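Local coordinates for fructuronate-tagaturonate epimerase UxaE from Cohnella laeviribosi in complex with 1 glycerol (Cohnella laeviribosi, PDB 6IL9), which interconverts the epimers fructuronate and tagaturonate (EC 5.1.2.7) as a zinc-containing TIM-barrel enzyme, at residues Q109-H117 with K482-K490; V407-P416 with S427-L437. All coordinates share one frame; numbering follows the deposited sequence.

Contact 1: residues Q109-H117 with K482-K490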
ATOM      1  N   GLN A 109       4.477  15.490  -0.697  1.00 17.35           N
ATOM      2  CA  GLN A 109       3.989  16.795  -0.249  1.00 17.19           C
ATOM      3  C   GLN A 109       3.054  16.674   0.943  1.00 19.38           C
ATOM      4  O   GLN A 109       3.012  17.575   1.797  1.00 20.43           O
ATOM      5  CB  GLN A 109       3.271  17.517  -1.395  1.00 16.42           C
ATOM      6  CG  GLN A 109       4.193  17.925  -2.538  1.00 18.69           C
ATOM      7  CD  GLN A 109       3.436  18.039  -3.837  1.00 22.25           C
ATOM      8  OE1 GLN A 109       2.206  18.046  -3.844  1.00 21.79           O
ATOM      9  NE2 GLN A 109       4.160  18.104  -4.948  1.00 23.26           N
ATOM     10  N   THR A 110       2.309  15.569   1.025  1.00 17.52           N
ATOM     11  CA  THR A 110       1.352  15.380   2.109  1.00 18.92           C
ATOM     12  C   THR A 110       2.039  15.030   3.425  1.00 19.10           C
ATOM     13  O   THR A 110       1.650  15.538   4.480  1.00 17.78           O
ATOM     14  CB  THR A 110       0.347  14.290   1.733  1.00 18.26           C
ATOM     15  OG1 THR A 110      -0.284  14.640   0.490  1.00 17.51           O
ATOM     16  CG2 THR A 110      -0.720  14.152   2.832  1.00 15.50           C
ATOM     17  N   VAL A 111       3.057  14.168   3.399  1.00 16.33           N
ATOM     18  CA  VAL A 111       3.697  13.779   4.652  1.00 18.37           C
ATOM     19  C   VAL A 111       4.790  14.748   5.083  1.00 18.47           C
ATOM     20  O   VAL A 111       5.227  14.684   6.240  1.00 18.09           O
ATOM     21  CB  VAL A 111       4.287  12.354   4.592  1.00 17.66           C
ATOM     22  CG1 VAL A 111       3.174  11.325   4.355  1.00 16.71           C
ATOM     23  CG2 VAL A 111       5.392  12.243   3.532  1.00 18.92           C
ATOM     24  N   ARG A 112       5.258  15.619   4.190  1.00 18.48           N
ATOM     25  CA  ARG A 112       6.239  16.636   4.565  1.00 21.74           C
ATOM     26  C   ARG A 112       5.727  17.444   5.752  1.00 20.82           C
ATOM     27  O   ARG A 112       4.593  17.927   5.747  1.00 23.51           O
ATOM     28  CB  ARG A 112       6.519  17.549   3.360  1.00 22.87           C
ATOM     29  CG  ARG A 112       7.433  18.739   3.638  1.00 26.32           C
ATOM     30  CD  ARG A 112       7.363  19.745   2.478  1.00 31.47           C
ATOM     31  NE  ARG A 112       7.856  19.175   1.229  1.00 33.64           N
ATOM     32  CZ  ARG A 112       7.327  19.391   0.026  1.00 27.93           C
ATOM     33  NH1 ARG A 112       6.259  20.171  -0.126  1.00 31.37           N
ATOM     34  NH2 ARG A 112       7.869  18.816  -1.034  1.00 32.80           N
ATOM     35  N   GLY A 113       6.545  17.532   6.800  1.00 21.97           N
ATOM     36  CA  GLY A 113       6.156  18.302   7.964  1.00 22.21           C
ATOM     37  C   GLY A 113       5.203  17.610   8.914  1.00 24.08           C
ATOM     38  O   GLY A 113       4.675  18.263   9.822  1.00 24.89           O
ATOM     39  N   ARG A 114       4.964  16.316   8.737  1.00 19.57           N
ATOM     40  CA  ARG A 114       4.112  15.534   9.619  1.00 18.88           C
ATOM     41  C   ARG A 114       4.916  14.390  10.223  1.00 19.31           C
ATOM     42  O   ARG A 114       5.863  13.884   9.613  1.00 21.20           O
ATOM     43  CB  ARG A 114       2.891  14.976   8.851  1.00 20.21           C
ATOM     44  CG  ARG A 114       2.353  15.991   7.884  1.00 25.66           C
ATOM     45  CD  ARG A 114       0.887  15.889   7.686  1.00 29.08           C
ATOM     46  NE  ARG A 114       0.106  15.781   8.914  1.00 36.33           N
ATOM     47  CZ  ARG A 114      -1.206  15.978   8.946  1.00 27.98           C
ATOM     48  NH1 ARG A 114      -1.834  16.318   7.825  1.00 31.35           N
ATOM     49  NH2 ARG A 114      -1.890  15.826  10.083  1.00 26.21           N
ATOM     50  N   ALA A 115       4.532  13.982  11.434  1.00 19.45           N
ATOM     51  CA  ALA A 115       5.283  12.955  12.159  1.00 19.71           C
ATOM     52  C   ALA A 115       4.790  11.575  11.729  1.00 18.46           C
ATOM     53  O   ALA A 115       4.134  10.844  12.471  1.00 19.31           O
ATOM     54  CB  ALA A 115       5.154  13.150  13.664  1.00 22.60           C
ATOM     55  N   ILE A 116       5.105  11.235  10.483  1.00 18.73           N
ATOM     56  CA  ILE A 116       4.762   9.920   9.945  1.00 16.30           C
ATOM     57  C   ILE A 116       5.740   9.619   8.822  1.00 17.78           C
ATOM     58  O   ILE A 116       6.186  10.525   8.113  1.00 20.96           O
ATOM     59  CB  ILE A 116       3.289   9.859   9.470  1.00 17.10           C
ATOM     60  CG1 ILE A 116       2.882   8.408   9.168  1.00 16.00           C
ATOM     61  CG2 ILE A 116       3.071  10.772   8.268  1.00 17.92           C
ATOM     62  CD1 ILE A 116       1.359   8.193   9.097  1.00 15.43           C
ATOM     63  N   HIS A 117       6.108   8.345   8.698  1.00 16.82           N
ATOM     64  CA  HIS A 117       7.046   7.914   7.667  1.00 17.07           C
ATOM     65  C   HIS A 117       6.280   7.299   6.520  1.00 16.21           C
ATOM     66  O   HIS A 117       5.408   6.453   6.758  1.00 15.80           O
ATOM     67  CB  HIS A 117       8.029   6.886   8.222  1.00 18.09           C
ATOM     68  CG  HIS A 117       8.837   7.386   9.372  1.00 19.99           C
ATOM     69  ND1 HIS A 117       9.787   8.374   9.233  1.00 21.65           N
ATOM     70  CD2 HIS A 117       8.848   7.029  10.679  1.00 22.12           C
ATOM     71  CE1 HIS A 117      10.339   8.616  10.409  1.00 22.80           C
ATOM     72  NE2 HIS A 117       9.791   7.809  11.302  1.00 24.68           N
ATOM     73  N   LYS A 482      -6.541  14.609   4.909  1.00 15.96           N
ATOM     74  CA  LYS A 482      -7.680  14.348   5.788  1.00 16.82           C
ATOM     75  C   LYS A 482      -7.518  13.028   6.533  1.00 17.27           C
ATOM     76  O   LYS A 482      -7.924  12.910   7.698  1.00 17.33           O
ATOM     77  CB  LYS A 482      -8.971  14.343   4.972  1.00 18.77           C
ATOM     78  CG  LYS A 482     -10.169  13.852   5.747  1.00 20.35           C
ATOM     79  CD  LYS A 482     -11.430  13.984   4.919  1.00 22.13           C
ATOM     80  CE  LYS A 482     -12.632  13.542   5.737  1.00 25.44           C
ATOM     81  NZ  LYS A 482     -13.907  13.854   5.032  1.00 31.63           N
ATOM     82  N   HIS A 483      -6.952  12.014   5.872  1.00 15.51           N
ATOM     83  CA  HIS A 483      -6.648  10.759   6.557  1.00 14.82           C
ATOM     84  C   HIS A 483      -5.700  10.999   7.724  1.00 14.64           C
ATOM     85  O   HIS A 483      -5.932  10.527   8.844  1.00 15.13           O
ATOM     86  CB  HIS A 483      -6.005   9.754   5.589  1.00 16.26           C
ATOM     87  CG  HIS A 483      -6.952   9.154   4.593  1.00 15.22           C
ATOM     88  ND1 HIS A 483      -7.495   9.869   3.547  1.00 16.34           N
ATOM     89  CD2 HIS A 483      -7.413   7.887   4.463  1.00 16.22           C
ATOM     90  CE1 HIS A 483      -8.262   9.070   2.822  1.00 16.18           C
ATOM     91  NE2 HIS A 483      -8.230   7.863   3.357  1.00 17.10           N
ATOM     92  N   LEU A 484      -4.602  11.713   7.467  1.00 14.81           N
ATOM     93  CA  LEU A 484      -3.603  11.938   8.510  1.00 15.51           C
ATOM     94  C   LEU A 484      -4.172  12.775   9.654  1.00 16.67           C
ATOM     95  O   LEU A 484      -3.923  12.478  10.826  1.00 16.38           O
ATOM     96  CB  LEU A 484      -2.368  12.613   7.915  1.00 16.69           C
ATOM     97  CG  LEU A 484      -1.673  11.831   6.795  1.00 14.75           C
ATOM     98  CD1 LEU A 484      -0.458  12.603   6.306  1.00 21.23           C
ATOM     99  CD2 LEU A 484      -1.272  10.472   7.314  1.00 17.23           C
ATOM    100  N   ASP A 485      -4.959  13.804   9.325  1.00 15.28           N
ATOM    101  CA  ASP A 485      -5.582  14.644  10.345  1.00 16.89           C
ATOM    102  C   ASP A 485      -6.478  13.827  11.270  1.00 16.35           C
ATOM    103  O   ASP A 485      -6.422  13.972  12.496  1.00 16.45           O
ATOM    104  CB  ASP A 485      -6.387  15.756   9.667  1.00 17.67           C
ATOM    105  CG  ASP A 485      -5.497  16.786   8.979  1.00 19.07           C
ATOM    106  OD1 ASP A 485      -4.267  16.743   9.190  1.00 22.76           O
ATOM    107  OD2 ASP A 485      -6.036  17.628   8.224  1.00 25.31           O
ATOM    108  N   LEU A 486      -7.319  12.958  10.699  1.00 16.18           N
ATOM    109  CA  LEU A 486      -8.238  12.188  11.537  1.00 16.13           C
ATOM    110  C   LEU A 486      -7.513  11.094  12.311  1.00 16.24           C
ATOM    111  O   LEU A 486      -7.963  10.698  13.396  1.00 16.11           O
ATOM    112  CB  LEU A 486      -9.359  11.592  10.685  1.00 16.91           C
ATOM    113  CG  LEU A 486     -10.393  12.615  10.219  1.00 18.26           C
ATOM    114  CD1 LEU A 486     -11.292  12.024   9.148  1.00 19.96           C
ATOM    115  CD2 LEU A 486     -11.200  13.045  11.425  1.00 18.10           C
ATOM    116  N   LEU A 487      -6.395  10.590  11.781  1.00 14.45           N
ATOM    117  CA  LEU A 487      -5.588   9.651  12.547  1.00 14.09           C
ATOM    118  C   LEU A 487      -4.868  10.320  13.701  1.00 17.90           C
ATOM    119  O   LEU A 487      -4.308   9.610  14.543  1.00 17.83           O
ATOM    120  CB  LEU A 487      -4.548   8.967  11.642  1.00 13.64           C
ATOM    121  CG  LEU A 487      -5.124   7.898  10.701  1.00 13.46           C
ATOM    122  CD1 LEU A 487      -4.195   7.652   9.513  1.00 13.49           C
ATOM    123  CD2 LEU A 487      -5.377   6.593  11.454  1.00 13.93           C
ATOM    124  N   GLY A 488      -4.857  11.650  13.754  1.00 15.72           N
ATOM    125  CA  GLY A 488      -4.147  12.354  14.803  1.00 18.13           C
ATOM    126  C   GLY A 488      -2.669  12.576  14.564  1.00 21.62           C
ATOM    127  O   GLY A 488      -1.935  12.873  15.515  1.00 21.10           O
ATOM    128  N   VAL A 489      -2.209  12.448  13.326  1.00 17.22           N
ATOM    129  CA  VAL A 489      -0.789  12.591  13.038  1.00 18.42           C
ATOM    130  C   VAL A 489      -0.343  14.017  13.314  1.00 24.32           C
ATOM    131  O   VAL A 489      -0.926  14.974  12.788  1.00 21.91           O
ATOM    132  CB  VAL A 489      -0.496  12.214  11.585  1.00 17.61           C
ATOM    133  CG1 VAL A 489       0.964  12.526  11.260  1.00 18.31           C
ATOM    134  CG2 VAL A 489      -0.840  10.767  11.346  1.00 17.27           C
ATOM    135  N   LYS A 490       0.719  14.147  14.111  1.00 26.84           N
ATOM    136  CA  LYS A 490       1.355  15.417  14.471  1.00 31.25           C
ATOM    137  C   LYS A 490       0.449  16.314  15.305  1.00 42.74           C
ATOM    138  O   LYS A 490      -0.664  16.651  14.896  1.00 46.03           O
ATOM    139  CB  LYS A 490       1.839  16.177  13.227  1.00 28.34           C
ATOM    140  CG  LYS A 490       2.194  17.613  13.582  1.00 29.70           C
ATOM    141  CD  LYS A 490       2.773  18.398  12.432  1.00 35.20           C
ATOM    142  CE  LYS A 490       4.118  19.022  12.818  1.00 34.53           C
ATOM    143  NZ  LYS A 490       5.284  18.081  12.883  1.00 31.01           N
TER
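Arg114 reaches across to the C-terminal end of helix 469-487 and meets Asp485 with both of its terminal nitrogens. Arg114 NH2 lies 2.7 Å and Arg114 NH1 2.8 Å from the same oxygen, Asp485 OD1, in an end-on salt bridge with the guanidinium and carboxylate planes 42° apart. Arg114 NH2 also donates to the backbone, 3.0 Å to Val489 O with an N-H...O angle of 165°, so a single nitrogen bridges the last helical turn and the tail that follows. Leu484 CB sits over the centre of one guanidinium face, 3.7 Å from Arg114 CZ, while Asp485 OD1 and Val489 O take its edge; together they fix the rotation of the group. Bends at chi2 and chi3 fold the arginine chain over Leu484. Farther along Leu484, CD1 touches Thr110 CG2, and CD2 meets Ile116 CD1. Val489 CG1 touches both Arg114 CB and Ile116 CB. The terminal residue, Lys490, adds a weak bond from NZ to Gly113 O.

Two backbone features position these groups: a type II turn from Val111 to Arg114, and a Schellman motif that ends the helix at Gly488 and sends the tail toward 109-117. The contact thus joins the C-terminal ends of helices 104-111 and 469-487 beside two barrel strands, Leu484 and Ile116 touching Ile94 of strand 93-96 and Val489 touching Phe363 of strand 363-367.

Contact 2: residues V407-P416 with S427-L437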
ATOM      1  N   VAL A 407     -16.805  -7.031  -2.817  1.00 18.83           N
ATOM      2  CA  VAL A 407     -17.580  -5.823  -2.565  1.00 16.89           C
ATOM      3  C   VAL A 407     -19.062  -6.174  -2.588  1.00 16.83           C
ATOM      4  O   VAL A 407     -19.482  -7.170  -3.180  1.00 19.44           O
ATOM      5  CB  VAL A 407     -17.275  -4.715  -3.602  1.00 17.23           C
ATOM      6  CG1 VAL A 407     -15.817  -4.237  -3.466  1.00 17.65           C
ATOM      7  CG2 VAL A 407     -17.551  -5.222  -5.032  1.00 17.96           C
ATOM      8  N   THR A 408     -19.874  -5.343  -1.928  1.00 15.29           N
ATOM      9  CA  THR A 408     -21.323  -5.517  -1.963  1.00 17.21           C
ATOM     10  C   THR A 408     -21.998  -4.383  -2.727  1.00 17.51           C
ATOM     11  O   THR A 408     -23.126  -3.990  -2.418  1.00 17.53           O
ATOM     12  CB  THR A 408     -21.894  -5.634  -0.547  1.00 17.64           C
ATOM     13  OG1 THR A 408     -21.452  -4.531   0.254  1.00 15.61           O
ATOM     14  CG2 THR A 408     -21.452  -6.949   0.102  1.00 20.60           C
ATOM     15  N   THR A 409     -21.305  -3.865  -3.739  1.00 13.15           N
ATOM     16  CA  THR A 409     -21.778  -2.754  -4.553  1.00 14.37           C
ATOM     17  C   THR A 409     -23.187  -2.973  -5.077  1.00 16.76           C
ATOM     18  O   THR A 409     -23.508  -4.036  -5.620  1.00 18.35           O
ATOM     19  CB  THR A 409     -20.832  -2.590  -5.733  1.00 16.34           C
ATOM     20  OG1 THR A 409     -19.476  -2.650  -5.258  1.00 16.74           O
ATOM     21  CG2 THR A 409     -21.081  -1.291  -6.467  1.00 13.92           C
ATOM     22  N   ASN A 410     -24.016  -1.945  -4.948  1.00 15.19           N
ATOM     23  CA  ASN A 410     -25.354  -1.955  -5.521  1.00 15.85           C
ATOM     24  C   ASN A 410     -25.335  -1.048  -6.748  1.00 16.18           C
ATOM     25  O   ASN A 410     -25.470   0.174  -6.628  1.00 15.01           O
ATOM     26  CB  ASN A 410     -26.396  -1.495  -4.504  1.00 15.18           C
ATOM     27  CG  ASN A 410     -27.784  -1.554  -5.069  1.00 14.30           C
ATOM     28  OD1 ASN A 410     -27.973  -2.072  -6.163  1.00 14.63           O
ATOM     29  ND2 ASN A 410     -28.760  -1.024  -4.342  1.00 14.25           N
ATOM     30  N   LEU A 411     -25.194  -1.653  -7.931  1.00 15.72           N
ATOM     31  CA  LEU A 411     -25.227  -0.875  -9.168  1.00 14.68           C
ATOM     32  C   LEU A 411     -26.525  -0.090  -9.323  1.00 16.38           C
ATOM     33  O   LEU A 411     -26.543   0.958  -9.987  1.00 16.43           O
ATOM     34  CB  LEU A 411     -25.030  -1.799 -10.375  1.00 15.42           C
ATOM     35  CG  LEU A 411     -23.725  -2.591 -10.447  1.00 21.83           C
ATOM     36  CD1 LEU A 411     -23.779  -3.483 -11.667  1.00 20.67           C
ATOM     37  CD2 LEU A 411     -22.522  -1.667 -10.516  1.00 22.07           C
ATOM     38  N   ASN A 412     -27.624  -0.574  -8.730  1.00 15.51           N
ATOM     39  CA  ASN A 412     -28.900   0.130  -8.830  1.00 14.95           C
ATOM     40  C   ASN A 412     -28.864   1.507  -8.171  1.00 17.41           C
ATOM     41  O   ASN A 412     -29.745   2.334  -8.440  1.00 18.71           O
ATOM     42  CB  ASN A 412     -30.006  -0.730  -8.205  1.00 15.21           C
ATOM     43  CG  ASN A 412     -31.392  -0.321  -8.670  1.00 19.87           C
ATOM     44  OD1 ASN A 412     -32.292  -0.073  -7.850  1.00 21.74           O
ATOM     45  ND2 ASN A 412     -31.565  -0.210  -9.975  1.00 16.54           N
ATOM     46  N   ASN A 413     -27.873   1.780  -7.317  1.00 15.24           N
ATOM     47  CA  ASN A 413     -27.752   3.098  -6.690  1.00 17.40           C
ATOM     48  C   ASN A 413     -27.065   4.118  -7.588  1.00 20.59           C
ATOM     49  O   ASN A 413     -27.077   5.313  -7.269  1.00 21.96           O
ATOM     50  CB  ASN A 413     -26.958   3.005  -5.379  1.00 16.50           C
ATOM     51  CG  ASN A 413     -27.757   2.410  -4.247  1.00 17.47           C
ATOM     52  OD1 ASN A 413     -28.989   2.422  -4.271  1.00 17.69           O
ATOM     53  ND2 ASN A 413     -27.058   1.908  -3.227  1.00 15.42           N
ATOM     54  N   ILE A 414     -26.458   3.686  -8.683  1.00 16.84           N
ATOM     55  CA  ILE A 414     -25.642   4.570  -9.511  1.00 17.37           C
ATOM     56  C   ILE A 414     -26.519   5.190 -10.600  1.00 19.06           C
ATOM     57  O   ILE A 414     -27.122   4.468 -11.399  1.00 21.81           O
ATOM     58  CB  ILE A 414     -24.459   3.807 -10.123  1.00 16.47           C
ATOM     59  CG1 ILE A 414     -23.676   3.065  -9.025  1.00 15.65           C
ATOM     60  CG2 ILE A 414     -23.529   4.768 -10.876  1.00 16.59           C
ATOM     61  CD1 ILE A 414     -22.544   2.172  -9.562  1.00 15.80           C
ATOM     62  N   ARG A 415     -26.582   6.520 -10.638  1.00 19.78           N
ATOM     63  CA  ARG A 415     -27.375   7.196 -11.659  1.00 21.15           C
ATOM     64  C   ARG A 415     -26.851   6.841 -13.049  1.00 22.32           C
ATOM     65  O   ARG A 415     -25.628   6.774 -13.256  1.00 21.04           O
ATOM     66  CB  ARG A 415     -27.332   8.718 -11.475  1.00 21.46           C
ATOM     67  CG  ARG A 415     -28.161   9.277 -10.328  1.00 27.02           C
ATOM     68  CD  ARG A 415     -27.761  10.729 -10.021  1.00 27.41           C
ATOM     69  NE  ARG A 415     -26.386  10.791  -9.537  1.00 25.50           N
ATOM     70  CZ  ARG A 415     -25.637  11.888  -9.458  1.00 33.14           C
ATOM     71  NH1 ARG A 415     -26.118  13.074  -9.818  1.00 29.74           N
ATOM     72  NH2 ARG A 415     -24.394  11.789  -8.999  1.00 25.82           N
ATOM     73  N   PRO A 416     -27.734   6.601 -14.021  1.00 23.78           N
ATOM     74  CA  PRO A 416     -27.269   6.385 -15.396  1.00 25.95           C
ATOM     75  C   PRO A 416     -26.537   7.613 -15.906  1.00 19.69           C
ATOM     76  O   PRO A 416     -26.906   8.748 -15.592  1.00 23.36           O
ATOM     77  CB  PRO A 416     -28.565   6.137 -16.179  1.00 27.24           C
ATOM     78  CG  PRO A 416     -29.572   5.710 -15.124  1.00 28.33           C
ATOM     79  CD  PRO A 416     -29.195   6.446 -13.884  1.00 24.21           C
ATOM     80  N   SER A 427     -19.403  14.166  -8.946  1.00 21.12           N
ATOM     81  CA  SER A 427     -20.161  13.733  -7.777  1.00 21.78           C
ATOM     82  C   SER A 427     -20.160  12.216  -7.626  1.00 18.52           C
ATOM     83  O   SER A 427     -20.320  11.708  -6.508  1.00 18.83           O
ATOM     84  CB  SER A 427     -21.595  14.271  -7.849  1.00 21.51           C
ATOM     85  OG  SER A 427     -22.306  13.755  -8.965  1.00 25.26           O
ATOM     86  N   TYR A 428     -19.980  11.471  -8.725  1.00 19.12           N
ATOM     87  CA  TYR A 428     -19.872  10.017  -8.613  1.00 18.64           C
ATOM     88  C   TYR A 428     -18.774   9.609  -7.637  1.00 18.51           C
ATOM     89  O   TYR A 428     -18.914   8.614  -6.912  1.00 17.64           O
ATOM     90  CB  TYR A 428     -19.567   9.396  -9.970  1.00 18.98           C
ATOM     91  CG  TYR A 428     -20.726   9.264 -10.925  1.00 17.41           C
ATOM     92  CD1 TYR A 428     -21.877   8.556 -10.577  1.00 17.56           C
ATOM     93  CD2 TYR A 428     -20.643   9.806 -12.203  1.00 18.79           C
ATOM     94  CE1 TYR A 428     -22.926   8.413 -11.485  1.00 20.81           C
ATOM     95  CE2 TYR A 428     -21.686   9.671 -13.111  1.00 20.56           C
ATOM     96  CZ  TYR A 428     -22.814   8.976 -12.748  1.00 21.32           C
ATOM     97  OH  TYR A 428     -23.829   8.845 -13.673  1.00 20.22           O
ATOM     98  N   MET A 429     -17.650  10.330  -7.640  1.00 15.25           N
ATOM     99  CA  MET A 429     -16.518   9.929  -6.810  1.00 16.97           C
ATOM    100  C   MET A 429     -16.709  10.301  -5.347  1.00 16.38           C
ATOM    101  O   MET A 429     -15.795  10.097  -4.534  1.00 18.14           O
ATOM    102  CB  MET A 429     -15.216  10.514  -7.371  1.00 18.81           C
ATOM    103  CG  MET A 429     -14.745   9.811  -8.667  1.00 19.72           C
ATOM    104  SD  MET A 429     -14.495   8.002  -8.607  1.00 12.36           S
ATOM    105  CE  MET A 429     -16.122   7.422  -9.138  1.00 18.51           C
ATOM    106  N   ASN A 430     -17.889  10.805  -4.990  1.00 15.73           N
ATOM    107  CA  ASN A 430     -18.294  10.968  -3.603  1.00 17.90           C
ATOM    108  C   ASN A 430     -19.299   9.919  -3.148  1.00 20.12           C
ATOM    109  O   ASN A 430     -19.728   9.969  -1.998  1.00 24.42           O
ATOM    110  CB  ASN A 430     -18.907  12.355  -3.377  1.00 18.27           C
ATOM    111  CG  ASN A 430     -17.911  13.467  -3.579  1.00 22.66           C
ATOM    112  OD1 ASN A 430     -16.725  13.306  -3.287  1.00 22.60           O
ATOM    113  ND2 ASN A 430     -18.379  14.593  -4.104  1.00 23.69           N
ATOM    114  N   GLU A 431     -19.679   8.976  -4.006  1.00 15.61           N
ATOM    115  CA  GLU A 431     -20.733   8.016  -3.695  1.00 15.75           C
ATOM    116  C   GLU A 431     -20.163   6.626  -3.474  1.00 15.77           C
ATOM    117  O   GLU A 431     -19.238   6.211  -4.174  1.00 17.33           O
ATOM    118  CB  GLU A 431     -21.760   7.961  -4.826  1.00 16.67           C
ATOM    119  CG  GLU A 431     -22.407   9.304  -5.095  1.00 17.97           C
ATOM    120  CD  GLU A 431     -23.117   9.341  -6.429  1.00 23.27           C
ATOM    121  OE1 GLU A 431     -23.032   8.344  -7.186  1.00 22.53           O
ATOM    122  OE2 GLU A 431     -23.771  10.372  -6.716  1.00 27.37           O
ATOM    123  N   ASN A 432     -20.752   5.885  -2.523  1.00 15.15           N
ATOM    124  CA  ASN A 432     -20.234   4.557  -2.202  1.00 14.96           C
ATOM    125  C   ASN A 432     -20.151   3.671  -3.436  1.00 14.44           C
ATOM    126  O   ASN A 432     -19.107   3.064  -3.718  1.00 15.05           O
ATOM    127  CB  ASN A 432     -21.122   3.868  -1.165  1.00 14.89           C
ATOM    128  CG  ASN A 432     -20.964   4.442   0.215  1.00 17.40           C
ATOM    129  OD1 ASN A 432     -19.988   5.137   0.513  1.00 17.05           O
ATOM    130  ND2 ASN A 432     -21.924   4.141   1.082  1.00 20.88           N
ATOM    131  N   ASP A 433     -21.257   3.548  -4.164  1.00 14.30           N
ATOM    132  CA  ASP A 433     -21.317   2.485  -5.155  1.00 11.82           C
ATOM    133  C   ASP A 433     -20.490   2.830  -6.382  1.00 13.70           C
ATOM    134  O   ASP A 433     -19.721   1.992  -6.859  1.00 14.70           O
ATOM    135  CB  ASP A 433     -22.774   2.181  -5.504  1.00 16.30           C
ATOM    136  CG  ASP A 433     -23.536   1.658  -4.297  1.00 18.02           C
ATOM    137  OD1 ASP A 433     -23.264   0.521  -3.852  1.00 17.36           O
ATOM    138  OD2 ASP A 433     -24.361   2.406  -3.746  1.00 18.37           O
ATOM    139  N   ALA A 434     -20.602   4.063  -6.885  1.00 14.39           N
ATOM    140  CA  ALA A 434     -19.762   4.467  -8.015  1.00 14.34           C
ATOM    141  C   ALA A 434     -18.275   4.414  -7.654  1.00 15.70           C
ATOM    142  O   ALA A 434     -17.443   4.029  -8.484  1.00 14.74           O
ATOM    143  CB  ALA A 434     -20.147   5.869  -8.495  1.00 16.51           C
ATOM    144  N   ARG A 435     -17.914   4.813  -6.428  1.00 13.43           N
ATOM    145  CA  ARG A 435     -16.516   4.685  -6.014  1.00 16.28           C
ATOM    146  C   ARG A 435     -16.045   3.238  -6.111  1.00 15.58           C
ATOM    147  O   ARG A 435     -14.955   2.961  -6.629  1.00 14.87           O
ATOM    148  CB  ARG A 435     -16.317   5.220  -4.593  1.00 15.24           C
ATOM    149  CG  ARG A 435     -16.206   6.740  -4.531  1.00 16.14           C
ATOM    150  CD  ARG A 435     -15.958   7.221  -3.108  1.00 14.35           C
ATOM    151  NE  ARG A 435     -14.638   6.841  -2.595  1.00 18.54           N
ATOM    152  CZ  ARG A 435     -13.510   7.486  -2.871  1.00 17.00           C
ATOM    153  NH1 ARG A 435     -13.536   8.549  -3.667  1.00 17.23           N
ATOM    154  NH2 ARG A 435     -12.350   7.066  -2.353  1.00 16.42           N
ATOM    155  N   GLN A 436     -16.855   2.290  -5.627  1.00 14.08           N
ATOM    156  CA  GLN A 436     -16.429   0.894  -5.698  1.00 16.03           C
ATOM    157  C   GLN A 436     -16.346   0.412  -7.141  1.00 15.25           C
ATOM    158  O   GLN A 436     -15.448  -0.364  -7.491  1.00 15.66           O
ATOM    159  CB  GLN A 436     -17.381   0.013  -4.899  1.00 13.87           C
ATOM    160  CG  GLN A 436     -17.307   0.296  -3.407  1.00 13.80           C
ATOM    161  CD  GLN A 436     -17.883  -0.837  -2.597  1.00 14.39           C
ATOM    162  OE1 GLN A 436     -18.986  -1.312  -2.877  1.00 15.65           O
ATOM    163  NE2 GLN A 436     -17.147  -1.284  -1.592  1.00 13.82           N
ATOM    164  N   LEU A 437     -17.271   0.876  -7.984  1.00 15.17           N
ATOM    165  CA  LEU A 437     -17.277   0.502  -9.393  1.00 15.33           C
ATOM    166  C   LEU A 437     -15.955   0.864 -10.049  1.00 17.64           C
ATOM    167  O   LEU A 437     -15.353   0.043 -10.748  1.00 17.97           O
ATOM    168  CB  LEU A 437     -18.433   1.208 -10.097  1.00 13.71           C
ATOM    169  CG  LEU A 437     -18.455   1.175 -11.624  1.00 17.37           C
ATOM    170  CD1 LEU A 437     -18.768  -0.241 -12.091  1.00 19.94           C
ATOM    171  CD2 LEU A 437     -19.472   2.181 -12.164  1.00 19.35           C
TER
HETATM  172  O   HOH W   1     -20.872  -1.953  -0.819  1.00 20.84           O
HETATM  173  O   HOH W   2     -25.214   8.115  -8.610  1.00 23.77           O
HETATM  174  O   HOH W   3     -25.213  15.480  -8.841  1.00 31.01           O
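The backbones come closest at Thr409 and Asp433, whose CA atoms are 5.3 Å apart, where the loop 407-416 runs past the first turn of helix 432-440. Asp433 holds this loop with both carboxylate oxygens: OD1 accepts from Asn410 N at 2.8 Å in a nearly straight bond (167°), and OD2 accepts from Asn413 ND2 at 2.8 Å. Both donors approach from above the carboxylate plane, and the bond to OD2 lies within the amide plane of Asn413. One turn further along the helix, Thr409 OG1 donates to Gln436 OE1 at 2.8 Å; the same oxygen receives a water that also bonds Thr408 OG1, itself bonded to Gln310 NE2, and Gln436 NE2 bonds Gln310 OE1 and Lys311 O.

The bonds to Asp433 come from the residue before a short 3-10 segment, 411-413, and from its last residue; an Asx turn, in which Asn410 OD1 accepts from Asn412 N, leads into it. This compact loop packs against the start of a helix whose N-cap is Glu431. Ile414 leaves the turn with its CG2 anti to the backbone N, and this branch meets Tyr428 CE1 at 3.7 Å; its other branch ends at CD1, 4.0 Å from Leu437 CD2.

Beyond Ile414, Tyr428 OH donates to Arg415 O at 2.8 Å. Arg415 NH2 bonds Ser427 OG at 2.9 Å within the guanidinium plane, and forms a salt bridge to Glu431 OE2 whose hydrogen bond is weak. Ser427 OG also pairs with Glu424 O, while a water accepting from Arg415 N and NE donates to Glu431 OE1. His391 of helix 384-402 touches Ile414, and its ring meets that of Tyr428.

Overall arrangement
Contacts 1 and 2 illustrate how closures of very different span can occur within one chain. Contact 1 joins segments 365 residues apart in sequence and brings the C-terminus to the first and last strands of the barrel; contact 2, separated by only 11 residues, is a local closure within that span. Their centres are 28 Å apart and their nearest atoms about 7 Å, without touching. Neither supplies the zinc ligands His161, Asp273 and His343: the Val407 side chain is about 13 Å from the zinc ion and about 11 Å from glycerol, and that of Leu484 about 14 Å from glycerol. Asp347 links them indirectly, its backbone N bonding His483 and its carboxylate Arg435.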